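Local structure of ABC transporter, periplasmic substrate-binding protein (Vibrio cholerae O1 biovar eltor, 1TWY) at residues 77-82 / 254-259; 39-44 / 237-242; 182-187 / 191-196; 103-108 / 153-158. The protein probably binds phosphate in the periplasm and delivers it to an ABC-type transporter for uptake into the cell. All blocks are in the same frame, centred on the assembly; numbering follows the deposited sequence.

Contact 1 (77-82 / 254-259); sequences ADIAMT and EFIAFL
I79 of strand 79-82 packs against F255 and I256 of helix 250-260, joining sheet to covering helix in one alpha/beta lobe of a periplasmic binding protein fold. The contact is wholly apolar, and all three residues are buried. The backbones stay well apart: the nearest CA atoms, those of I79 and I256, are 8.7 Å from each other. I79 spans much of this gap. Its CG1 sits beside the backbone N, anti to the carbonyl carbon (chi1 -52°), and the chain is then extended at chi2 (171°). This sends the CD1 methyl out to the helix as the single point of touch.

I79 CD1 meets two side chains there. It lies 3.7 Å from F255 CD2, at the edge of the ring and in its plane. It is also 3.8 Å from I256 CD1, where the two isoleucines lie alongside, running in opposite senses. The first bond of I256 does not aim at the strand, but the side chain turns (chi2 -79°) and brings CD1 to it.

Other strands and a helix surround the contact. Backbone bonds tie I79 to T31 and S33 of strand 29-34. I241 of strand 236-243 touches both I79 and I256. Y49 of helix 36-52 meets the F255 ring edge to face. Within the helix, L259 stands one turn beyond F255, and L259 N donates to F255 O at 3.0 Å. The same leucine lies over one face of the F255 ring, with L259 CG 4.0 Å above the plane and offset toward the rim.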
loop_
_atom_site.group_PDB
_atom_site.type_symbol
_atom_site.label_atom_id
_atom_site.label_comp_id
_atom_site.label_asym_id
_atom_site.label_seq_id
_atom_site.Cartn_x
_atom_site.Cartn_y
_atom_site.Cartn_z
ATOM N N ALA A 77 8.884 19.251 8.390
ATOM C CA ALA A 77 9.014 17.899 8.929
ATOM C C ALA A 77 10.499 17.508 9.021
ATOM O O ALA A 77 11.269 17.955 8.202
ATOM C CB ALA A 77 8.293 16.874 7.996
ATOM N N ASP A 78 10.882 16.667 9.995
ATOM C CA ASP A 78 12.192 16.105 10.109
ATOM C C ASP A 78 12.365 14.854 9.256
ATOM O O ASP A 78 13.465 14.557 8.788
ATOM C CB ASP A 78 12.482 15.769 11.519
ATOM C CG ASP A 78 12.438 16.964 12.416
ATOM O OD1 ASP A 78 13.311 17.865 12.247
ATOM O OD2 ASP A 78 11.582 17.080 13.292
ATOM N N ILE A 79 11.249 14.113 9.094
ATOM C CA ILE A 79 11.212 12.871 8.380
ATOM C C ILE A 79 10.004 12.817 7.508
ATOM O O ILE A 79 8.998 13.223 7.988
ATOM C CB ILE A 79 11.289 11.612 9.356
ATOM C CG1 ILE A 79 12.504 11.777 10.299
ATOM C CG2 ILE A 79 11.417 10.354 8.515
ATOM C CD1 ILE A 79 12.594 10.770 11.427
ATOM N N ALA A 80 10.037 12.295 6.298
ATOM C CA ALA A 80 8.786 12.040 5.616
ATOM C C ALA A 80 8.610 10.505 5.509
ATOM O O ALA A 80 9.546 9.710 5.513
ATOM C CB ALA A 80 8.718 12.689 4.297
HETATM N N MSE A 81 7.353 10.088 5.296
HETATM C CA MSE A 81 7.089 8.719 5.066
HETATM C C MSE A 81 6.174 8.652 3.796
HETATM O O MSE A 81 5.293 9.501 3.627
HETATM C CB MSE A 81 6.468 8.043 6.312
HETATM C CG MSE A 81 5.268 8.606 6.749
HETATM SE SE MSE A 81 4.882 7.975 8.677
HETATM C CE MSE A 81 3.716 9.508 8.729
ATOM N N THR A 82 6.446 7.717 2.916
ATOM C CA THR A 82 5.647 7.535 1.708
ATOM C C THR A 82 5.282 6.086 1.578
ATOM O O THR A 82 5.919 5.225 2.076
ATOM C CB THR A 82 6.342 7.973 0.393
ATOM O OG1 THR A 82 7.421 7.077 0.035
ATOM C CG2 THR A 82 6.890 9.387 0.476
ATOM N N GLU A 254 18.914 9.489 15.848
ATOM C CA GLU A 254 18.552 8.489 16.800
ATOM C C GLU A 254 17.191 7.780 16.492
ATOM O O GLU A 254 17.080 6.564 16.648
ATOM C CB GLU A 254 18.558 9.109 18.197
ATOM C CG GLU A 254 18.442 8.131 19.321
ATOM C CD GLU A 254 18.757 8.757 20.706
ATOM O OE1 GLU A 254 19.236 9.928 20.803
ATOM O OE2 GLU A 254 18.521 8.062 21.708
ATOM N N PHE A 255 16.203 8.534 16.063
ATOM C CA PHE A 255 14.940 7.885 15.680
ATOM C C PHE A 255 15.126 7.022 14.399
ATOM O O PHE A 255 14.598 5.857 14.311
ATOM C CB PHE A 255 13.820 8.911 15.485
ATOM C CG PHE A 255 12.498 8.279 15.332
ATOM C CD1 PHE A 255 11.954 7.512 16.355
ATOM C CD2 PHE A 255 11.778 8.405 14.146
ATOM C CE1 PHE A 255 10.766 6.916 16.226
ATOM C CE2 PHE A 255 10.555 7.776 13.992
ATOM C CZ PHE A 255 10.034 7.063 14.997
ATOM N N ILE A 256 15.843 7.536 13.434
ATOM C CA ILE A 256 16.158 6.770 12.213
ATOM C C ILE A 256 16.886 5.459 12.524
ATOM O O ILE A 256 16.467 4.337 12.080
ATOM C CB ILE A 256 16.969 7.625 11.219
ATOM C CG1 ILE A 256 16.166 8.842 10.753
ATOM C CG2 ILE A 256 17.411 6.807 9.991
ATOM C CD1 ILE A 256 15.121 8.512 9.673
ATOM N N ALA A 257 17.924 5.524 13.368
ATOM C CA ALA A 257 18.493 4.282 13.880
ATOM C C ALA A 257 17.559 3.235 14.495
ATOM O O ALA A 257 17.644 2.032 14.201
ATOM C CB ALA A 257 19.646 4.586 14.964
ATOM N N PHE A 258 16.705 3.704 15.357
ATOM C CA PHE A 258 15.682 2.852 15.928
ATOM C C PHE A 258 14.794 2.171 14.832
ATOM O O PHE A 258 14.409 1.032 14.949
ATOM C CB PHE A 258 14.790 3.676 16.843
ATOM C CG PHE A 258 13.515 2.997 17.216
ATOM C CD1 PHE A 258 13.498 1.979 18.086
ATOM C CD2 PHE A 258 12.273 3.417 16.619
ATOM C CE1 PHE A 258 12.334 1.363 18.418
ATOM C CE2 PHE A 258 11.105 2.812 16.966
ATOM C CZ PHE A 258 11.107 1.817 17.877
ATOM N N LEU A 259 14.479 2.914 13.753
ATOM C CA LEU A 259 13.632 2.393 12.707
ATOM C C LEU A 259 14.301 1.268 11.974
ATOM O O LEU A 259 13.669 0.423 11.394
ATOM C CB LEU A 259 13.145 3.472 11.709
ATOM C CG LEU A 259 12.216 4.523 12.243
ATOM C CD1 LEU A 259 11.900 5.573 11.150
ATOM C CD2 LEU A 259 10.958 3.875 12.746
#

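Contact 2 (39-44 / 237-242); sequences ARIMDV and RPFLIL
I41, M42 and I241 have the most surface buried where helix 36-52 lies on strand 236-243, and F239 follows closely. M42 is a selenomethionine. It meets I241 tip to tip, with M42 CE 3.7 Å from I241 CD1. M42 leaves the helix with CG anti to the backbone N (chi1 -174°). Bends at chi2 and chi3 then turn its terminal methyl toward the strand. The end of I241 likewise comes nearer the helix than its first bond suggests.

One residue earlier on the helix, I41 touches F239. Its CG2 branch does this, at 4.2 Å from F239 CE2, and comes at the ring obliquely. The end of I41 leads away from the strand; the residue also touches Y271 and Y273. F239 in turn reaches R237: F239 CE1 sits 3.8 Å above one face of the guanidinium group, displaced toward its rim. The four touching residues are buried and the contact is purely apolar.

The helix rests on more than this strand. M42 also touches M81 of strand 79-82 and V60 of strand 57-62. Strand 236-243 itself runs antiparallel to both 79-82 and 96-109, lying between them in the sheet.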
loop_
_atom_site.group_PDB
_atom_site.type_symbol
_atom_site.label_atom_id
_atom_site.label_comp_id
_atom_site.label_asym_id
_atom_site.label_seq_id
_atom_site.Cartn_x
_atom_site.Cartn_y
_atom_site.Cartn_z
ATOM N N ALA A 39 1.587 5.600 8.429
ATOM C CA ALA A 39 1.337 6.145 9.750
ATOM C C ALA A 39 0.701 5.072 10.700
ATOM O O ALA A 39 0.859 5.171 11.865
ATOM C CB ALA A 39 0.407 7.331 9.686
ATOM N N ARG A 40 -0.031 4.143 10.167
ATOM C CA ARG A 40 -0.682 3.025 10.948
ATOM C C ARG A 40 0.450 2.300 11.743
ATOM O O ARG A 40 0.464 2.262 12.965
ATOM C CB ARG A 40 -1.382 2.062 9.968
ATOM C CG ARG A 40 -2.566 2.744 9.186
ATOM C CD ARG A 40 -3.564 1.742 8.556
ATOM N NE ARG A 40 -4.004 0.799 9.583
ATOM C CZ ARG A 40 -3.934 -0.525 9.492
ATOM N NH1 ARG A 40 -3.428 -1.125 8.410
ATOM N NH2 ARG A 40 -4.374 -1.259 10.505
ATOM N N ILE A 41 1.537 1.955 11.090
ATOM C CA ILE A 41 2.636 1.283 11.829
ATOM C C ILE A 41 3.529 2.277 12.529
ATOM O O ILE A 41 4.005 2.023 13.611
ATOM C CB ILE A 41 3.390 0.306 10.919
ATOM C CG1 ILE A 41 4.372 -0.589 11.679
ATOM C CG2 ILE A 41 4.181 1.024 9.767
ATOM C CD1 ILE A 41 3.687 -1.510 12.827
HETATM N N MSE A 42 3.654 3.503 11.971
HETATM C CA MSE A 42 4.521 4.475 12.636
HETATM C C MSE A 42 4.009 4.905 13.984
HETATM O O MSE A 42 4.775 5.175 14.897
HETATM C CB MSE A 42 4.861 5.715 11.750
HETATM C CG MSE A 42 5.815 6.683 12.238
HETATM SE SE MSE A 42 7.604 5.790 12.346
HETATM C CE MSE A 42 7.851 5.242 10.512
ATOM N N ASP A 43 2.675 4.954 14.095
ATOM C CA ASP A 43 2.108 5.263 15.390
ATOM C C ASP A 43 2.577 4.282 16.513
ATOM O O ASP A 43 2.970 4.657 17.607
ATOM C CB ASP A 43 0.596 5.162 15.299
ATOM C CG ASP A 43 -0.083 6.418 14.725
ATOM O OD1 ASP A 43 0.553 7.511 14.614
ATOM O OD2 ASP A 43 -1.171 6.266 14.207
ATOM N N VAL A 44 2.603 3.020 16.173
ATOM C CA VAL A 44 3.187 2.018 17.102
ATOM C C VAL A 44 4.682 2.163 17.344
ATOM O O VAL A 44 5.152 2.074 18.488
ATOM C CB VAL A 44 2.959 0.643 16.568
ATOM C CG1 VAL A 44 3.475 -0.412 17.573
ATOM C CG2 VAL A 44 1.429 0.370 16.330
ATOM N N ARG A 237 3.742 -2.491 -2.379
ATOM C CA ARG A 237 4.163 -1.112 -2.412
ATOM C C ARG A 237 5.168 -0.927 -1.280
ATOM O O ARG A 237 5.103 -1.636 -0.289
ATOM C CB ARG A 237 2.986 -0.159 -2.184
ATOM C CG ARG A 237 2.337 -0.318 -0.866
ATOM C CD ARG A 237 1.002 0.324 -0.806
ATOM N NE ARG A 237 0.314 0.006 0.417
ATOM C CZ ARG A 237 -0.545 0.814 1.042
ATOM N NH1 ARG A 237 -0.813 1.955 0.500
ATOM N NH2 ARG A 237 -1.105 0.487 2.227
ATOM N N PRO A 238 6.127 -0.025 -1.469
ATOM C CA PRO A 238 7.105 0.265 -0.449
ATOM C C PRO A 238 6.613 1.205 0.630
ATOM O O PRO A 238 5.833 2.137 0.264
ATOM C CB PRO A 238 8.259 0.976 -1.263
ATOM C CG PRO A 238 7.541 1.640 -2.334
ATOM C CD PRO A 238 6.405 0.692 -2.710
ATOM N N PHE A 239 7.032 1.043 1.889
ATOM C CA PHE A 239 6.906 2.085 2.881
ATOM C C PHE A 239 8.308 2.693 2.975
ATOM O O PHE A 239 9.202 2.028 3.446
ATOM C CB PHE A 239 6.540 1.519 4.213
ATOM C CG PHE A 239 5.054 1.083 4.346
ATOM C CD1 PHE A 239 4.200 1.174 3.277
ATOM C CD2 PHE A 239 4.563 0.687 5.556
ATOM C CE1 PHE A 239 2.840 0.852 3.424
ATOM C CE2 PHE A 239 3.231 0.358 5.723
ATOM C CZ PHE A 239 2.381 0.431 4.646
ATOM N N LEU A 240 8.520 3.891 2.436
ATOM C CA LEU A 240 9.794 4.590 2.474
ATOM C C LEU A 240 9.839 5.614 3.520
ATOM O O LEU A 240 8.868 6.332 3.907
ATOM C CB LEU A 240 10.030 5.275 1.133
ATOM C CG LEU A 240 10.013 4.436 -0.127
ATOM C CD1 LEU A 240 10.380 5.338 -1.273
ATOM C CD2 LEU A 240 11.015 3.189 -0.009
ATOM N N ILE A 241 11.031 5.800 4.056
ATOM C CA ILE A 241 11.378 6.800 5.030
ATOM C C ILE A 241 12.461 7.716 4.367
ATOM O O ILE A 241 13.461 7.209 3.863
ATOM C CB ILE A 241 11.978 6.187 6.264
ATOM C CG1 ILE A 241 11.026 5.097 6.891
ATOM C CG2 ILE A 241 12.267 7.237 7.294
ATOM C CD1 ILE A 241 9.759 5.650 7.364
ATOM N N LEU A 242 12.154 9.005 4.381
ATOM C CA LEU A 242 12.965 10.060 3.731
ATOM C C LEU A 242 13.464 11.003 4.814
ATOM O O LEU A 242 12.753 11.436 5.695
ATOM C CB LEU A 242 12.138 10.858 2.738
ATOM C CG LEU A 242 11.651 10.257 1.436
ATOM C CD1 LEU A 242 10.847 9.104 1.610
ATOM C CD2 LEU A 242 10.742 11.285 0.750
#

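Contact 3 (182-187 / 191-196)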
loop_
_atom_site.group_PDB
_atom_site.type_symbol
_atom_site.label_atom_id
_atom_site.label_comp_id
_atom_site.label_asym_id
_atom_site.label_seq_id
_atom_site.Cartn_x
_atom_site.Cartn_y
_atom_site.Cartn_z
ATOM N N LEU A 182 -18.133 -1.228 -7.991
ATOM C CA LEU A 182 -18.859 -1.001 -6.725
ATOM C C LEU A 182 -17.846 -0.653 -5.670
ATOM O O LEU A 182 -16.755 -1.179 -5.602
ATOM C CB LEU A 182 -19.458 -2.301 -6.327
ATOM C CG LEU A 182 -20.672 -2.665 -7.172
ATOM C CD1 LEU A 182 -20.757 -4.102 -7.013
ATOM C CD2 LEU A 182 -21.858 -1.861 -6.553
ATOM N N VAL A 183 -18.216 0.282 -4.847
ATOM C CA VAL A 183 -17.318 0.741 -3.788
ATOM C C VAL A 183 -17.758 0.159 -2.455
ATOM O O VAL A 183 -18.926 0.224 -2.068
ATOM C CB VAL A 183 -17.411 2.295 -3.647
ATOM C CG1 VAL A 183 -16.681 2.795 -2.434
ATOM C CG2 VAL A 183 -16.741 2.986 -4.882
ATOM N N VAL A 184 -16.761 -0.328 -1.746
ATOM C CA VAL A 184 -16.861 -0.703 -0.320
ATOM C C VAL A 184 -15.811 0.060 0.475
ATOM O O VAL A 184 -14.891 0.638 -0.077
ATOM C CB VAL A 184 -16.706 -2.200 -0.118
ATOM C CG1 VAL A 184 -17.746 -2.992 -0.902
ATOM C CG2 VAL A 184 -15.331 -2.730 -0.485
ATOM N N ASN A 185 -15.971 0.075 1.808
ATOM C CA ASN A 185 -15.239 1.010 2.646
ATOM C C ASN A 185 -14.293 0.380 3.695
ATOM O O ASN A 185 -13.782 1.129 4.555
ATOM C CB ASN A 185 -16.175 2.010 3.289
ATOM C CG ASN A 185 -16.935 1.461 4.385
ATOM O OD1 ASN A 185 -17.044 0.248 4.524
ATOM N ND2 ASN A 185 -17.504 2.396 5.280
ATOM N N SER A 186 -13.971 -0.891 3.523
ATOM C CA SER A 186 -12.967 -1.566 4.347
ATOM C C SER A 186 -12.600 -2.878 3.765
ATOM O O SER A 186 -13.359 -3.505 2.963
ATOM C CB SER A 186 -13.620 -1.730 5.739
ATOM O OG SER A 186 -14.651 -2.736 5.773
ATOM N N ASN A 187 -11.474 -3.467 4.226
ATOM C CA ASN A 187 -11.128 -4.821 3.917
ATOM C C ASN A 187 -12.184 -5.781 4.337
ATOM O O ASN A 187 -12.483 -6.762 3.665
ATOM C CB ASN A 187 -9.793 -5.214 4.561
ATOM C CG ASN A 187 -8.609 -4.537 3.933
ATOM O OD1 ASN A 187 -8.458 -4.502 2.676
ATOM N ND2 ASN A 187 -7.653 -4.128 4.828
ATOM N N LYS A 191 -14.176 -8.381 1.835
ATOM C CA LYS A 191 -14.283 -9.789 1.966
ATOM C C LYS A 191 -15.727 -10.287 2.093
ATOM O O LYS A 191 -16.003 -11.234 1.434
ATOM C CB LYS A 191 -13.480 -10.283 3.127
ATOM C CG LYS A 191 -11.976 -10.070 2.962
ATOM C CD LYS A 191 -11.099 -10.648 4.197
ATOM C CE LYS A 191 -11.222 -9.763 5.398
ATOM N NZ LYS A 191 -10.475 -10.456 6.594
ATOM N N THR A 192 -16.554 -9.629 2.887
ATOM C CA THR A 192 -17.950 -10.038 3.005
ATOM C C THR A 192 -18.635 -9.952 1.650
ATOM O O THR A 192 -19.396 -10.882 1.299
ATOM C CB THR A 192 -18.632 -9.184 4.067
ATOM O OG1 THR A 192 -17.905 -9.415 5.298
ATOM C CG2 THR A 192 -20.026 -9.637 4.266
ATOM N N LEU A 193 -18.401 -8.887 0.912
ATOM C CA LEU A 193 -19.002 -8.777 -0.428
ATOM C C LEU A 193 -18.586 -9.845 -1.344
ATOM O O LEU A 193 -19.417 -10.537 -2.003
ATOM C CB LEU A 193 -18.804 -7.365 -1.003
ATOM C CG LEU A 193 -19.689 -6.988 -2.161
ATOM C CD1 LEU A 193 -21.164 -6.836 -1.779
ATOM C CD2 LEU A 193 -19.195 -5.744 -2.794
ATOM N N VAL A 194 -17.282 -10.120 -1.427
ATOM C CA VAL A 194 -16.747 -11.175 -2.261
ATOM C C VAL A 194 -17.320 -12.525 -1.848
ATOM O O VAL A 194 -17.658 -13.367 -2.634
ATOM C CB VAL A 194 -15.212 -11.106 -2.394
ATOM C CG1 VAL A 194 -14.608 -12.285 -3.071
ATOM C CG2 VAL A 194 -14.781 -9.884 -3.133
ATOM N N ASN A 195 -17.279 -12.814 -0.516
ATOM C CA ASN A 195 -17.799 -14.057 0.067
ATOM C C ASN A 195 -19.220 -14.418 -0.270
ATOM O O ASN A 195 -19.578 -15.522 -0.428
ATOM C CB ASN A 195 -17.606 -13.997 1.601
ATOM C CG ASN A 195 -18.226 -15.162 2.271
ATOM O OD1 ASN A 195 -19.367 -15.122 2.597
ATOM N ND2 ASN A 195 -17.459 -16.238 2.467
ATOM N N HIS A 196 -19.993 -13.392 -0.519
ATOM C CA HIS A 196 -21.425 -13.527 -0.800
ATOM C C HIS A 196 -21.852 -13.366 -2.256
ATOM O O HIS A 196 -23.043 -13.519 -2.530
ATOM C CB HIS A 196 -22.199 -12.541 0.046
ATOM C CG HIS A 196 -22.440 -12.990 1.424
ATOM N ND1 HIS A 196 -22.468 -12.129 2.476
ATOM C CD2 HIS A 196 -22.694 -14.210 1.946
ATOM C CE1 HIS A 196 -22.742 -12.787 3.589
ATOM N NE2 HIS A 196 -22.912 -14.035 3.294
#
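The backbone leaves strand 182-184, turns through N185 and S186, and enters helix 187-196. V184 and L193 have their CA atoms 8.4 Å apart. This is the first half of a beta-alpha-beta crossover: the helix leads on to strand 200-205, parallel to 182-184, with strand 145-149 between them in the sheet. S186 is the N-cap, and its OG takes the backbone N of M189. The first turn closes with a nearly straight bond from K191 N to N187 O, 3.0 Å long at an N-H...O angle of 173°.

V184 carries the side-chain contact on the strand side. Its CG1 branch, beside the backbone N (chi1 -58°), meets L193 CD2 at 3.6 Å, the two side chains set at a slant to each other. L193 also touches V147 of strand 145-149, so it bears on two neighbouring strands.

The polar ends turn to other partners. N187 ND2 donates to S205 OG. K191 NZ forms a salt bridge with D210 and a hydrogen bond to S208 O. On its way there the aliphatic part of K191 passes close by the helix carbonyl that its own N binds: K191 CG is 3.4 Å from N187 O, and K191 CE 3.7 Å.

Contact 4 (103-108 / 153-158)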
loop_
_atom_site.group_PDB
_atom_site.type_symbol
_atom_site.label_atom_id
_atom_site.label_comp_id
_atom_site.label_asym_id
_atom_site.label_seq_id
_atom_site.Cartn_x
_atom_site.Cartn_y
_atom_site.Cartn_z
ATOM N N ASP A 103 4.397 -3.604 1.681
ATOM C CA ASP A 103 3.031 -3.945 2.078
ATOM C C ASP A 103 2.352 -4.530 0.860
ATOM O O ASP A 103 2.526 -4.069 -0.225
ATOM C CB ASP A 103 2.342 -2.670 2.582
ATOM C CG ASP A 103 0.899 -2.832 2.890
ATOM O OD1 ASP A 103 0.510 -3.823 3.561
ATOM O OD2 ASP A 103 0.087 -2.010 2.384
ATOM N N GLY A 104 1.723 -5.652 0.957
ATOM C CA GLY A 104 1.265 -6.329 -0.247
ATOM C C GLY A 104 -0.285 -6.243 -0.368
ATOM O O GLY A 104 -0.985 -5.914 0.622
ATOM N N LEU A 105 -0.771 -6.400 -1.591
ATOM C CA LEU A 105 -2.171 -6.476 -1.897
ATOM C C LEU A 105 -2.471 -7.838 -2.464
ATOM O O LEU A 105 -1.677 -8.347 -3.260
ATOM C CB LEU A 105 -2.549 -5.410 -2.952
ATOM C CG LEU A 105 -2.432 -3.929 -2.588
ATOM C CD1 LEU A 105 -2.893 -3.088 -3.773
ATOM C CD2 LEU A 105 -3.320 -3.553 -1.485
ATOM N N ALA A 106 -3.635 -8.380 -2.132
ATOM C CA ALA A 106 -4.153 -9.623 -2.716
ATOM C C ALA A 106 -5.355 -9.367 -3.544
ATOM O O ALA A 106 -6.154 -8.512 -3.231
ATOM C CB ALA A 106 -4.608 -10.619 -1.555
ATOM N N ILE A 107 -5.442 -10.073 -4.626
ATOM C CA ILE A 107 -6.693 -10.093 -5.405
ATOM C C ILE A 107 -7.532 -11.258 -4.952
ATOM O O ILE A 107 -7.077 -12.404 -4.873
ATOM C CB ILE A 107 -6.328 -10.279 -6.902
ATOM C CG1 ILE A 107 -5.261 -9.239 -7.321
ATOM C CG2 ILE A 107 -7.557 -10.236 -7.734
ATOM C CD1 ILE A 107 -5.810 -7.848 -7.108
ATOM N N VAL A 108 -8.795 -10.986 -4.669
ATOM C CA VAL A 108 -9.644 -11.944 -4.064
ATOM C C VAL A 108 -10.878 -12.216 -4.910
ATOM O O VAL A 108 -11.442 -11.271 -5.457
ATOM C CB VAL A 108 -9.975 -11.590 -2.625
ATOM C CG1 VAL A 108 -8.686 -11.684 -1.772
ATOM C CG2 VAL A 108 -10.595 -10.260 -2.442
ATOM N N SER A 153 -9.238 6.085 -0.203
ATOM C CA SER A 153 -8.423 4.920 0.239
ATOM C C SER A 153 -7.054 4.832 -0.297
ATOM O O SER A 153 -6.837 4.840 -1.517
ATOM C CB SER A 153 -9.126 3.604 -0.101
ATOM O OG SER A 153 -8.278 2.500 -0.084
ATOM N N GLY A 154 -6.086 4.739 0.640
ATOM C CA GLY A 154 -4.719 4.445 0.269
ATOM C C GLY A 154 -4.491 3.165 -0.486
ATOM O O GLY A 154 -3.592 3.069 -1.376
ATOM N N THR A 155 -5.240 2.124 -0.103
ATOM C CA THR A 155 -5.122 0.856 -0.726
ATOM C C THR A 155 -5.564 0.956 -2.197
ATOM O O THR A 155 -4.892 0.439 -3.083
ATOM C CB THR A 155 -6.022 -0.080 0.040
ATOM O OG1 THR A 155 -5.435 -0.239 1.351
ATOM C CG2 THR A 155 -6.006 -1.420 -0.554
ATOM N N ARG A 156 -6.633 1.674 -2.368
ATOM C CA ARG A 156 -7.154 1.939 -3.782
ATOM C C ARG A 156 -6.113 2.687 -4.597
ATOM O O ARG A 156 -5.874 2.320 -5.786
ATOM C CB ARG A 156 -8.419 2.658 -3.796
ATOM C CG ARG A 156 -8.956 2.820 -5.198
ATOM C CD ARG A 156 -10.219 3.585 -5.165
ATOM N NE ARG A 156 -10.672 3.960 -6.461
ATOM C CZ ARG A 156 -11.895 4.445 -6.758
ATOM N NH1 ARG A 156 -12.941 4.547 -5.894
ATOM N NH2 ARG A 156 -12.089 4.773 -8.036
ATOM N N TYR A 157 -5.491 3.715 -4.015
ATOM C CA TYR A 157 -4.541 4.517 -4.757
ATOM C C TYR A 157 -3.370 3.640 -5.197
ATOM O O TYR A 157 -2.937 3.704 -6.340
ATOM C CB TYR A 157 -4.074 5.687 -3.851
ATOM C CG TYR A 157 -3.061 6.488 -4.560
ATOM C CD1 TYR A 157 -1.725 6.053 -4.552
ATOM C CD2 TYR A 157 -3.408 7.627 -5.263
ATOM C CE1 TYR A 157 -0.777 6.733 -5.245
ATOM C CE2 TYR A 157 -2.414 8.346 -5.954
ATOM C CZ TYR A 157 -1.116 7.857 -5.936
ATOM O OH TYR A 157 -0.072 8.493 -6.567
ATOM N N SER A 158 -2.828 2.829 -4.301
ATOM C CA SER A 158 -1.709 1.921 -4.624
ATOM C C SER A 158 -2.148 0.877 -5.612
ATOM O O SER A 158 -1.420 0.611 -6.478
ATOM C CB SER A 158 -1.233 1.309 -3.359
ATOM O OG SER A 158 -0.736 2.313 -2.483
#
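L105 of strand 96-109 and T155 in the first turn of helix 154-163 form the tight part of this contact. L105 CD2 lies 3.6 Å from T155 CG2, and the leucine meets the threonine methyl at an angle. T155 offers its methyl because CG2 is anti to the backbone N, while OG1 lies beside that N (chi1 -68°). The other branch of the leucine packs more loosely, on the helix backbone. L105 CD1 is 4.1 Å from T155 O and 4.4 Å from S158 C. Only van der Waals contact joins the two segments. S158 belongs to this inner face of the helix. It is buried, and its hydroxyl is hydrogen-bonded to R237. A bound phosphate lies about 6 Å from the S158 side chain. This is consistent with the anion site expected of a phosphate receptor, though the ion may come from the crystallisation liquor.

The outer side of the helix, with Y157, faces solvent. R156 points away from the strand, and its guanidinium group is held by E160, the carbonyl of R149 and S175.

The helix starts at S153, its N-cap: R156 N donates to S153 OG at 2.9 Å, with an angle of 169°. F159, one turn after T155, also touches L105, and T155 reaches F203. Strand 96-109 runs antiparallel to strands 200-205, 214-218 and 236-243, and helix 154-163 packs against it.

In the fold
Contacts 1 and 2 lie close together, their centres about 9 Å apart, on neighbouring strands 79-82 and 236-243. Backbone bonds A80-L242 and T82-L240 join them. Contact 4 is about 15 Å from contact 2, centre to centre, and is tied to it by the R237-D103 salt bridge. The centre of contact 3 is about 13 Å from that of contact 4 and about 35 Å from that of contact 1, on the opposite side of the chain's centre from contact 1. All four reach one mixed sheet. Along the chain contacts 1 and 2 interleave, with contacts 4 and 3 in series between their halves. The chain thus crosses to a second lobe and returns, as in two-lobed binding proteins.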